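Local coordinates for protein tRNA threonylcarbamoyladenosine dehydratase (Escherichia coli, PDB 4D79) that catalyses the ATP-dependent dehydration of threonylcarbamoyladenosine at position 37 of tRNAs to its cyclic form, and can accept sulfur from a cysteine desulfurase, at residues F28-G39 against T52-D61; M118-A128 against Y141-T152. All coordinates share one frame; numbering follows the deposited sequence.

How the contacts relate
Both contacts pair two parallel strands of one sheet, and their centres lie about 12 Å apart. Contact 1 comes first in the chain and is complete before contact 2 begins; it sets strand 32-36 beside strand 56-60, with helix 42-51 as the connection. Contact 2 repeats the pattern with strands 124-127 and 149-152 around helix 132-144. The two meet in the middle of the sheet, where strands 32-36 and 124-127 are neighbours: C34 O lies 2.8 Å from I126 N, a probable hydrogen bond. Four neighbouring strands thus run the same way, and the C-terminal ends of all but 149-152 come up to the ATP, which contact 1 holds through D61 and contact 2 touches through A128.

Contact 1: F28-G39 against T52-D61; sequences FADAHICVVGIG and TGIGAITLID. With ATP (adenosine-5'-triphosphate), chain K.
T52 meets F28 at the start of the pairing: its methyl CG2 lies 4.0 Å from ring atom CE2 of F28, while its hydroxyl is bound to A48 in the helix before. G53, with positive phi, is the C-prime residue of the Schellman motif closing that helix, a conformation easy for a residue without a CB. I54 folds its CD1 back between F28, A31 and I33. G55 N bonds to F28 O, and a CB on G55 would collide with A29 O, which explains the glycine. From A56 the strand runs parallel to 32-36. The small A56 suits its place under the H32 ring, its CB 3.8 Å from the centroid in a CH-pi contact. At the edge of that ring H32 NE2 meets T58 OG1 at 2.6 Å, a hydrogen bond in which either may donate. T58 keeps this hydroxyl anti to its carbonyl carbon (chi1 -63°), which turns it to the imidazole and sets its methyl against C34 SG. Farther along, L59 CD2 touches I38 CD1 on one face of the sheet, and I60 CD1 packs on C34 SG on the other, 3.6 Å away. I60 O accepts from G37 N. D61 closes the segment: OD2 takes I38 N on its anti side at 2.8 Å and the ribose O3' of ATP at 2.7 Å, and OD1 takes O2' at 2.6 Å and the D63 amide. Replacing D61 by an alanine would probably leave both ribose hydroxyls and the I38 amide without the carboxylate that binds them. A side chain on G39 would clash with ATP O5'. In this Rossmann-type beta-alpha-beta unit the turn with G37 and G39, consistent with a GxGxxG motif, and the strand-end aspartate form part of the ATP site of this ThiF-family enzyme.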
loop_
_atom_site.group_PDB
_atom_site.type_symbol
_atom_site.label_atom_id
_atom_site.label_comp_id
_atom_site.label_asym_id
_atom_site.label_seq_id
_atom_site.Cartn_x
_atom_site.Cartn_y
_atom_site.Cartn_z
ATOM N N PHE B 28 11.768 -1.071 -17.316
ATOM C CA PHE B 28 11.878 -0.709 -15.914
ATOM C C PHE B 28 13.333 -0.730 -15.451
ATOM O O PHE B 28 13.779 0.172 -14.709
ATOM C CB PHE B 28 11.023 -1.642 -15.030
ATOM C CG PHE B 28 9.526 -1.636 -15.335
ATOM C CD1 PHE B 28 8.940 -0.661 -16.120
ATOM C CD2 PHE B 28 8.695 -2.644 -14.802
ATOM C CE1 PHE B 28 7.554 -0.684 -16.373
ATOM C CE2 PHE B 28 7.322 -2.652 -15.061
ATOM C CZ PHE B 28 6.762 -1.672 -15.847
ATOM N N ALA B 29 14.088 -1.755 -15.844
ATOM C CA ALA B 29 15.480 -1.835 -15.400
ATOM C C ALA B 29 16.304 -0.650 -15.916
ATOM O O ALA B 29 17.245 -0.200 -15.253
ATOM C CB ALA B 29 16.103 -3.154 -15.849
ATOM N N ASP B 30 15.957 -0.140 -17.083
ATOM C CA ASP B 30 16.649 0.969 -17.730
ATOM C C ASP B 30 16.148 2.324 -17.247
ATOM O O ASP B 30 16.727 3.360 -17.619
ATOM C CB ASP B 30 16.433 0.908 -19.240
ATOM C CG ASP B 30 17.186 -0.196 -19.910
ATOM O OD1 ASP B 30 18.165 -0.652 -19.328
ATOM O OD2 ASP B 30 16.871 -0.528 -21.070
ATOM N N ALA B 31 15.096 2.344 -16.433
ATOM C CA ALA B 31 14.464 3.602 -16.046
ATOM C C ALA B 31 15.163 4.216 -14.852
ATOM O O ALA B 31 15.773 3.533 -14.030
ATOM C CB ALA B 31 12.986 3.405 -15.725
ATOM N N HIS B 32 15.073 5.528 -14.767
ATOM C CA HIS B 32 15.576 6.269 -13.621
ATOM C C HIS B 32 14.422 7.143 -13.159
ATOM O O HIS B 32 14.036 8.082 -13.867
ATOM C CB HIS B 32 16.820 7.104 -13.980
ATOM C CG HIS B 32 17.496 7.691 -12.778
ATOM N ND1 HIS B 32 18.675 8.412 -12.846
ATOM C CD2 HIS B 32 17.142 7.669 -11.466
ATOM C CE1 HIS B 32 19.022 8.795 -11.626
ATOM N NE2 HIS B 32 18.110 8.347 -10.767
ATOM N N ILE B 33 13.865 6.838 -11.985
ATOM C CA ILE B 33 12.708 7.559 -11.465
ATOM C C ILE B 33 13.093 8.285 -10.184
ATOM O O ILE B 33 13.844 7.767 -9.353
ATOM C CB ILE B 33 11.508 6.611 -11.273
ATOM C CG1 ILE B 33 11.074 6.134 -12.661
ATOM C CG2 ILE B 33 10.354 7.316 -10.519
ATOM C CD1 ILE B 33 9.903 5.209 -12.688
ATOM N N CYS B 34 12.630 9.521 -10.080
ATOM C CA CYS B 34 12.907 10.397 -8.959
ATOM C C CYS B 34 11.661 10.480 -8.098
ATOM O O CYS B 34 10.574 10.765 -8.612
ATOM C CB CYS B 34 13.311 11.785 -9.479
ATOM S SG CYS B 34 13.770 12.943 -8.198
ATOM N N VAL B 35 11.814 10.228 -6.803
ATOM C CA VAL B 35 10.744 10.431 -5.822
ATOM C C VAL B 35 11.134 11.628 -4.975
ATOM O O VAL B 35 12.206 11.649 -4.356
ATOM C CB VAL B 35 10.492 9.191 -4.955
ATOM C CG1 VAL B 35 9.321 9.427 -4.055
ATOM C CG2 VAL B 35 10.264 7.996 -5.856
ATOM N N VAL B 36 10.293 12.648 -4.992
ATOM C CA VAL B 36 10.554 13.870 -4.241
ATOM C C VAL B 36 9.619 13.859 -3.043
ATOM O O VAL B 36 8.393 13.943 -3.190
ATOM C CB VAL B 36 10.363 15.151 -5.068
ATOM C CG1 VAL B 36 10.845 16.346 -4.266
ATOM C CG2 VAL B 36 11.099 15.103 -6.381
ATOM N N GLY B 37 10.204 13.794 -1.860
ATOM C CA GLY B 37 9.419 13.662 -0.645
ATOM C C GLY B 37 9.242 12.202 -0.254
ATOM O O GLY B 37 8.489 11.473 -0.892
ATOM N N ILE B 38 9.927 11.772 0.800
ATOM C CA ILE B 38 9.947 10.373 1.218
ATOM C C ILE B 38 9.116 10.237 2.502
ATOM O O ILE B 38 9.562 9.677 3.516
ATOM C CB ILE B 38 11.409 9.900 1.380
ATOM C CG1 ILE B 38 12.233 10.258 0.138
ATOM C CG2 ILE B 38 11.493 8.399 1.613
ATOM C CD1 ILE B 38 11.634 9.750 -1.153
ATOM N N GLY B 39 7.865 10.676 2.442
ATOM C CA GLY B 39 7.008 10.639 3.617
ATOM C C GLY B 39 5.859 9.654 3.512
ATOM O O GLY B 39 6.025 8.505 3.066
ATOM N N THR B 52 9.292 -3.315 -8.162
ATOM C CA THR B 52 8.868 -3.556 -9.530
ATOM C C THR B 52 10.042 -3.477 -10.507
ATOM O O THR B 52 9.841 -3.317 -11.713
ATOM C CB THR B 52 7.735 -2.602 -9.904
ATOM O OG1 THR B 52 6.784 -2.505 -8.819
ATOM C CG2 THR B 52 6.982 -3.073 -11.102
ATOM N N GLY B 53 11.271 -3.623 -10.015
ATOM C CA GLY B 53 12.400 -3.750 -10.903
ATOM C C GLY B 53 12.864 -2.463 -11.545
ATOM O O GLY B 53 13.508 -2.525 -12.582
ATOM N N ILE B 54 12.550 -1.303 -10.967
ATOM C CA ILE B 54 13.099 -0.031 -11.456
ATOM C C ILE B 54 14.598 0.019 -11.172
ATOM O O ILE B 54 15.046 -0.209 -10.047
ATOM C CB ILE B 54 12.344 1.152 -10.833
ATOM C CG1 ILE B 54 10.887 1.153 -11.316
ATOM C CG2 ILE B 54 13.006 2.440 -11.159
ATOM C CD1 ILE B 54 10.703 1.504 -12.790
ATOM N N GLY B 55 15.389 0.318 -12.205
ATOM C CA GLY B 55 16.830 0.097 -12.117
ATOM C C GLY B 55 17.619 1.199 -11.466
ATOM O O GLY B 55 18.726 0.945 -10.970
ATOM N N ALA B 56 17.065 2.404 -11.418
ATOM C CA ALA B 56 17.723 3.536 -10.788
ATOM C C ALA B 56 16.647 4.388 -10.146
ATOM O O ALA B 56 15.608 4.669 -10.755
ATOM C CB ALA B 56 18.539 4.387 -11.767
ATOM N N ILE B 57 16.884 4.771 -8.911
ATOM C CA ILE B 57 15.928 5.548 -8.151
ATOM C C ILE B 57 16.689 6.674 -7.481
ATOM O O ILE B 57 17.715 6.434 -6.837
ATOM C CB ILE B 57 15.188 4.677 -7.100
ATOM C CG1 ILE B 57 14.375 3.586 -7.805
ATOM C CG2 ILE B 57 14.283 5.528 -6.225
ATOM C CD1 ILE B 57 13.852 2.489 -6.854
ATOM N N THR B 58 16.178 7.896 -7.603
ATOM C CA THR B 58 16.660 9.024 -6.821
ATOM C C THR B 58 15.616 9.415 -5.773
ATOM O O THR B 58 14.410 9.464 -6.054
ATOM C CB THR B 58 16.990 10.221 -7.726
ATOM O OG1 THR B 58 18.067 9.865 -8.614
ATOM C CG2 THR B 58 17.371 11.472 -6.890
ATOM N N LEU B 59 16.086 9.662 -4.548
ATOM C CA LEU B 59 15.243 10.043 -3.425
ATOM C C LEU B 59 15.661 11.430 -2.971
ATOM O O LEU B 59 16.824 11.637 -2.613
ATOM C CB LEU B 59 15.388 9.061 -2.259
ATOM C CG LEU B 59 15.185 7.591 -2.573
ATOM C CD1 LEU B 59 15.375 6.706 -1.335
ATOM C CD2 LEU B 59 13.825 7.370 -3.192
ATOM N N ILE B 60 14.716 12.365 -2.947
ATOM C CA ILE B 60 15.011 13.744 -2.540
ATOM C C ILE B 60 14.183 14.087 -1.306
ATOM O O ILE B 60 12.956 14.198 -1.382
ATOM C CB ILE B 60 14.759 14.760 -3.662
ATOM C CG1 ILE B 60 15.438 14.295 -4.938
ATOM C CG2 ILE B 60 15.280 16.154 -3.211
ATOM C CD1 ILE B 60 15.480 15.333 -6.062
ATOM N N ASP B 61 14.872 14.317 -0.191
ATOM C CA ASP B 61 14.274 14.722 1.079
ATOM C C ASP B 61 15.423 15.103 2.006
ATOM O O ASP B 61 16.474 14.476 1.959
ATOM C CB ASP B 61 13.449 13.580 1.694
ATOM C CG ASP B 61 12.342 14.056 2.624
ATOM O OD1 ASP B 61 12.529 15.040 3.371
ATOM O OD2 ASP B 61 11.265 13.424 2.604
HETATM P PG ATP K . 5.644 15.884 9.794
HETATM O O1G ATP K . 4.792 15.737 11.031
HETATM O O2G ATP K . 7.103 15.552 9.996
HETATM O O3G ATP K . 5.365 17.142 9.005
HETATM P PB ATP K . 5.620 14.467 7.334
HETATM O O1B ATP K . 5.684 15.794 6.611
HETATM O O2B ATP K . 6.779 13.486 7.314
HETATM O O3B ATP K . 5.118 14.695 8.848
HETATM P PA ATP K . 3.996 13.510 5.241
HETATM O O1A ATP K . 3.179 14.745 4.879
HETATM O O2A ATP K . 3.357 12.152 5.118
HETATM O O3A ATP K . 4.345 13.659 6.796
HETATM O "O5'" ATP K . 5.429 13.511 4.473
HETATM C "C5'" ATP K . 5.853 14.525 3.541
HETATM C "C4'" ATP K . 7.315 14.439 3.083
HETATM O "O4'" ATP K . 7.620 15.340 1.971
HETATM C "C3'" ATP K . 8.291 14.803 4.195
HETATM O "O3'" ATP K . 9.245 13.755 4.434
HETATM C "C2'" ATP K . 8.991 16.047 3.681
HETATM O "O2'" ATP K . 10.323 16.156 4.160
HETATM C "C1'" ATP K . 8.943 15.906 2.168
HETATM N N9 ATP K . 9.261 17.208 1.502
HETATM C C8 ATP K . 8.640 18.373 1.821
HETATM N N7 ATP K . 9.110 19.423 1.098
HETATM C C5 ATP K . 10.061 18.936 0.298
HETATM C C6 ATP K . 10.929 19.535 -0.723
HETATM N N6 ATP K . 10.844 20.846 -0.957
HETATM N N1 ATP K . 11.806 18.766 -1.372
HETATM C C2 ATP K . 11.906 17.444 -1.103
HETATM N N3 ATP K . 11.139 16.824 -0.178
HETATM C C4 ATP K . 10.191 17.492 0.553
#

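Contact 2: M118-A128 against Y141-T152; sequences MSVGYSYVIDA and YCRRNKIPLVTT
P148 sets its CB over the face of the Y124 ring, 3.5 Å from the centroid, a CH-pi contact in which a rigid, non-polar proline suits the aromatic face. Beside it V125 N bonds to P148 O, V150 N to V125 O, and D127 N to V150 O in an almost straight bond (178°), so the strands run parallel. V125 packs with both branches, CG2 on I147 CG2 (3.7 Å) and CG1 on L149 CD1, while on the other face I126 and V150 lie side by side. T152 OG1 donates in the carbonyl plane to a lone pair of D127 O, 2.9 Å away; a chi1 of 53° puts this hydroxyl between its own N and carbonyl carbon, from where it reaches back to D127. At the N-terminal end of the strands the bent M118 lays CB 3.6 Å from Y141 CE2 and SD near C142 SG.

Farther out, K135 of helix 132-144 forms a salt bridge with D127 OD2, which gives the buried carboxylate a counter-charge. One water bridges Y124 OH and L149 O. K146, with positive phi, completes the Schellman motif that ends the helix and turns the chain into I147. Strand 124-127, helix 132-144 and strand 149-152 together make a classical beta-alpha-beta crossover of the Rossmann-like fold.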
loop_
_atom_site.group_PDB
_atom_site.type_symbol
_atom_site.label_atom_id
_atom_site.label_comp_id
_atom_site.label_asym_id
_atom_site.label_seq_id
_atom_site.Cartn_x
_atom_site.Cartn_y
_atom_site.Cartn_z
ATOM N N MET B 118 16.636 18.407 -11.484
ATOM C CA MET B 118 15.923 17.713 -12.545
ATOM C C MET B 118 16.798 17.512 -13.782
ATOM O O MET B 118 16.348 16.881 -14.745
ATOM C CB MET B 118 14.653 18.483 -12.913
ATOM C CG MET B 118 13.610 18.487 -11.819
ATOM S SD MET B 118 13.031 16.842 -11.329
ATOM C CE MET B 118 13.588 16.793 -9.637
ATOM N N SER B 119 18.074 17.925 -13.729
ATOM C CA SER B 119 18.954 17.927 -14.895
ATOM C C SER B 119 19.474 16.540 -15.239
ATOM O O SER B 119 20.060 16.369 -16.309
ATOM C CB SER B 119 20.172 18.856 -14.647
ATOM O OG SER B 119 19.764 20.166 -14.323
ATOM N N VAL B 120 19.228 15.539 -14.394
ATOM C CA VAL B 120 19.723 14.198 -14.656
ATOM C C VAL B 120 18.983 13.516 -15.795
ATOM O O VAL B 120 19.539 12.608 -16.422
ATOM C CB VAL B 120 19.597 13.352 -13.368
ATOM C CG1 VAL B 120 19.985 11.888 -13.607
ATOM C CG2 VAL B 120 20.419 13.957 -12.243
ATOM N N GLY B 121 17.764 13.945 -16.117
ATOM C CA GLY B 121 17.033 13.267 -17.172
ATOM C C GLY B 121 16.275 12.053 -16.663
ATOM O O GLY B 121 16.598 10.911 -16.989
ATOM N N TYR B 122 15.272 12.286 -15.841
ATOM C CA TYR B 122 14.506 11.180 -15.264
ATOM C C TYR B 122 13.508 10.623 -16.261
ATOM O O TYR B 122 12.901 11.374 -17.028
ATOM C CB TYR B 122 13.779 11.656 -14.020
ATOM C CG TYR B 122 14.734 12.074 -12.940
ATOM C CD1 TYR B 122 15.581 11.152 -12.342
ATOM C CD2 TYR B 122 14.781 13.380 -12.505
ATOM C CE1 TYR B 122 16.468 11.528 -11.371
ATOM C CE2 TYR B 122 15.659 13.767 -11.514
ATOM C CZ TYR B 122 16.496 12.848 -10.956
ATOM O OH TYR B 122 17.366 13.243 -9.973
ATOM N N SER B 123 13.304 9.301 -16.208
ATOM C CA SER B 123 12.176 8.685 -16.903
ATOM C C SER B 123 10.833 9.166 -16.363
ATOM O O SER B 123 9.847 9.208 -17.103
ATOM C CB SER B 123 12.221 7.163 -16.769
ATOM O OG SER B 123 13.515 6.654 -16.999
ATOM N N TYR B 124 10.756 9.469 -15.073
ATOM C CA TYR B 124 9.524 9.902 -14.439
ATOM C C TYR B 124 9.884 10.580 -13.128
ATOM O O TYR B 124 10.841 10.188 -12.459
ATOM C CB TYR B 124 8.554 8.724 -14.150
ATOM C CG TYR B 124 7.166 8.963 -14.724
ATOM C CD1 TYR B 124 6.211 9.733 -14.035
ATOM C CD2 TYR B 124 6.816 8.439 -15.940
ATOM C CE1 TYR B 124 4.959 9.958 -14.585
ATOM C CE2 TYR B 124 5.593 8.666 -16.497
ATOM C CZ TYR B 124 4.655 9.405 -15.806
ATOM O OH TYR B 124 3.458 9.631 -16.418
ATOM N N VAL B 125 9.065 11.545 -12.729
ATOM C CA VAL B 125 9.164 12.179 -11.418
ATOM C C VAL B 125 7.868 11.916 -10.652
ATOM O O VAL B 125 6.776 12.149 -11.170
ATOM C CB VAL B 125 9.443 13.692 -11.534
ATOM C CG1 VAL B 125 9.499 14.343 -10.148
ATOM C CG2 VAL B 125 10.782 13.928 -12.286
ATOM N N ILE B 126 7.993 11.436 -9.428
ATOM C CA ILE B 126 6.864 11.226 -8.529
ATOM C C ILE B 126 6.942 12.299 -7.443
ATOM O O ILE B 126 7.894 12.361 -6.645
ATOM C CB ILE B 126 6.848 9.809 -7.941
ATOM C CG1 ILE B 126 6.711 8.777 -9.072
ATOM C CG2 ILE B 126 5.708 9.670 -6.923
ATOM C CD1 ILE B 126 6.726 7.384 -8.624
ATOM N N ASP B 127 5.986 13.191 -7.467
ATOM C CA ASP B 127 5.976 14.329 -6.568
ATOM C C ASP B 127 5.128 13.978 -5.358
ATOM O O ASP B 127 3.897 13.890 -5.453
ATOM C CB ASP B 127 5.449 15.571 -7.255
ATOM C CG ASP B 127 4.980 16.594 -6.270
ATOM O OD1 ASP B 127 5.637 16.697 -5.222
ATOM O OD2 ASP B 127 3.993 17.302 -6.535
ATOM N N ALA B 128 5.791 13.807 -4.219
ATOM C CA ALA B 128 5.143 13.454 -2.958
ATOM C C ALA B 128 5.469 14.493 -1.894
ATOM O O ALA B 128 5.627 14.174 -0.707
ATOM C CB ALA B 128 5.562 12.053 -2.524
ATOM N N TYR B 141 8.198 23.410 -13.168
ATOM C CA TYR B 141 9.396 23.056 -13.915
ATOM C C TYR B 141 9.193 21.800 -14.759
ATOM O O TYR B 141 9.544 21.781 -15.950
ATOM C CB TYR B 141 10.582 22.880 -12.967
ATOM C CG TYR B 141 11.861 22.705 -13.754
ATOM C CD1 TYR B 141 12.589 23.821 -14.193
ATOM C CD2 TYR B 141 12.283 21.456 -14.127
ATOM C CE1 TYR B 141 13.751 23.670 -14.960
ATOM C CE2 TYR B 141 13.438 21.278 -14.879
ATOM C CZ TYR B 141 14.150 22.402 -15.307
ATOM O OH TYR B 141 15.274 22.208 -16.039
ATOM N N CYS B 142 8.653 20.711 -14.168
ATOM C CA CYS B 142 8.486 19.502 -14.954
ATOM C C CYS B 142 7.468 19.706 -16.057
ATOM O O CYS B 142 7.667 19.225 -17.173
ATOM C CB CYS B 142 8.051 18.320 -14.059
ATOM S SG CYS B 142 9.392 17.859 -12.973
ATOM N N ARG B 143 6.385 20.435 -15.762
ATOM C CA ARG B 143 5.378 20.718 -16.781
ATOM C C ARG B 143 5.975 21.486 -17.973
ATOM O O ARG B 143 5.794 21.074 -19.120
ATOM C CB ARG B 143 4.233 21.502 -16.154
ATOM C CG ARG B 143 3.065 21.808 -17.090
ATOM C CD ARG B 143 2.114 22.748 -16.345
ATOM N NE ARG B 143 0.944 23.177 -17.110
ATOM C CZ ARG B 143 0.838 24.297 -17.808
ATOM N NH1 ARG B 143 1.856 25.155 -17.890
ATOM N NH2 ARG B 143 -0.304 24.549 -18.434
ATOM N N ARG B 144 6.734 22.569 -17.700
ATOM C CA ARG B 144 7.352 23.408 -18.745
ATOM C C ARG B 144 8.316 22.609 -19.598
ATOM O O ARG B 144 8.455 22.863 -20.804
ATOM C CB ARG B 144 8.134 24.583 -18.129
ATOM C CG ARG B 144 7.357 25.675 -17.574
ATOM C CD ARG B 144 8.250 26.611 -16.743
ATOM N NE ARG B 144 7.447 27.709 -16.182
ATOM C CZ ARG B 144 7.937 28.723 -15.480
ATOM N NH1 ARG B 144 9.240 28.810 -15.241
ATOM N NH2 ARG B 144 7.115 29.655 -15.019
ATOM N N ASN B 145 9.015 21.653 -18.987
ATOM C CA ASN B 145 10.077 20.926 -19.647
ATOM C C ASN B 145 9.634 19.588 -20.189
ATOM O O ASN B 145 10.462 18.822 -20.704
ATOM C CB ASN B 145 11.252 20.794 -18.687
ATOM C CG ASN B 145 11.996 22.118 -18.540
ATOM O OD1 ASN B 145 12.718 22.528 -19.457
ATOM N ND2 ASN B 145 11.814 22.797 -17.408
ATOM N N LYS B 146 8.336 19.302 -20.109
ATOM C CA LYS B 146 7.770 18.050 -20.588
ATOM C C LYS B 146 8.435 16.839 -19.918
ATOM O O LYS B 146 8.657 15.800 -20.538
ATOM C CB LYS B 146 7.881 17.973 -22.108
ATOM C CG LYS B 146 7.183 19.174 -22.773
ATOM C CD LYS B 146 7.243 19.099 -24.289
ATOM C CE LYS B 146 6.499 20.253 -24.962
ATOM N NZ LYS B 146 7.041 21.607 -24.653
ATOM N N ILE B 147 8.787 16.994 -18.653
ATOM C CA ILE B 147 9.328 15.884 -17.870
ATOM C C ILE B 147 8.150 15.077 -17.327
ATOM O O ILE B 147 7.256 15.671 -16.700
ATOM C CB ILE B 147 10.194 16.417 -16.731
ATOM C CG1 ILE B 147 11.413 17.209 -17.271
ATOM C CG2 ILE B 147 10.592 15.278 -15.779
ATOM C CD1 ILE B 147 12.206 17.863 -16.202
ATOM N N PRO B 148 8.078 13.765 -17.574
ATOM C CA PRO B 148 6.933 12.986 -17.064
ATOM C C PRO B 148 6.838 13.085 -15.554
ATOM O O PRO B 148 7.808 12.871 -14.827
ATOM C CB PRO B 148 7.226 11.548 -17.521
ATOM C CG PRO B 148 8.155 11.717 -18.699
ATOM C CD PRO B 148 9.000 12.929 -18.373
ATOM N N LEU B 149 5.665 13.441 -15.097
ATOM C CA LEU B 149 5.437 13.736 -13.698
ATOM C C LEU B 149 4.081 13.210 -13.288
ATOM O O LEU B 149 3.106 13.340 -14.029
ATOM C CB LEU B 149 5.459 15.238 -13.437
ATOM C CG LEU B 149 4.963 15.777 -12.094
ATOM C CD1 LEU B 149 6.014 15.630 -11.076
ATOM C CD2 LEU B 149 4.525 17.214 -12.256
ATOM N N VAL B 150 4.010 12.694 -12.079
ATOM C CA VAL B 150 2.730 12.460 -11.425
ATOM C C VAL B 150 2.814 13.080 -10.043
ATOM O O VAL B 150 3.802 12.900 -9.325
ATOM C CB VAL B 150 2.332 10.969 -11.385
ATOM C CG1 VAL B 150 3.394 10.074 -10.749
ATOM C CG2 VAL B 150 0.963 10.817 -10.678
ATOM N N THR B 151 1.815 13.880 -9.698
ATOM C CA THR B 151 1.784 14.519 -8.401
ATOM C C THR B 151 0.680 13.876 -7.572
ATOM O O THR B 151 -0.146 13.109 -8.069
ATOM C CB THR B 151 1.581 16.045 -8.514
ATOM O OG1 THR B 151 1.729 16.667 -7.217
ATOM C CG2 THR B 151 0.202 16.380 -9.055
ATOM N N THR B 152 0.716 14.165 -6.286
ATOM C CA THR B 152 -0.210 13.591 -5.333
ATOM C C THR B 152 -0.805 14.732 -4.535
ATOM O O THR B 152 -0.088 15.647 -4.126
ATOM C CB THR B 152 0.482 12.551 -4.423
ATOM O OG1 THR B 152 1.650 13.123 -3.825
ATOM C CG2 THR B 152 0.923 11.307 -5.220
HETATM O O HOH W 1 1.794 11.322 -15.212
#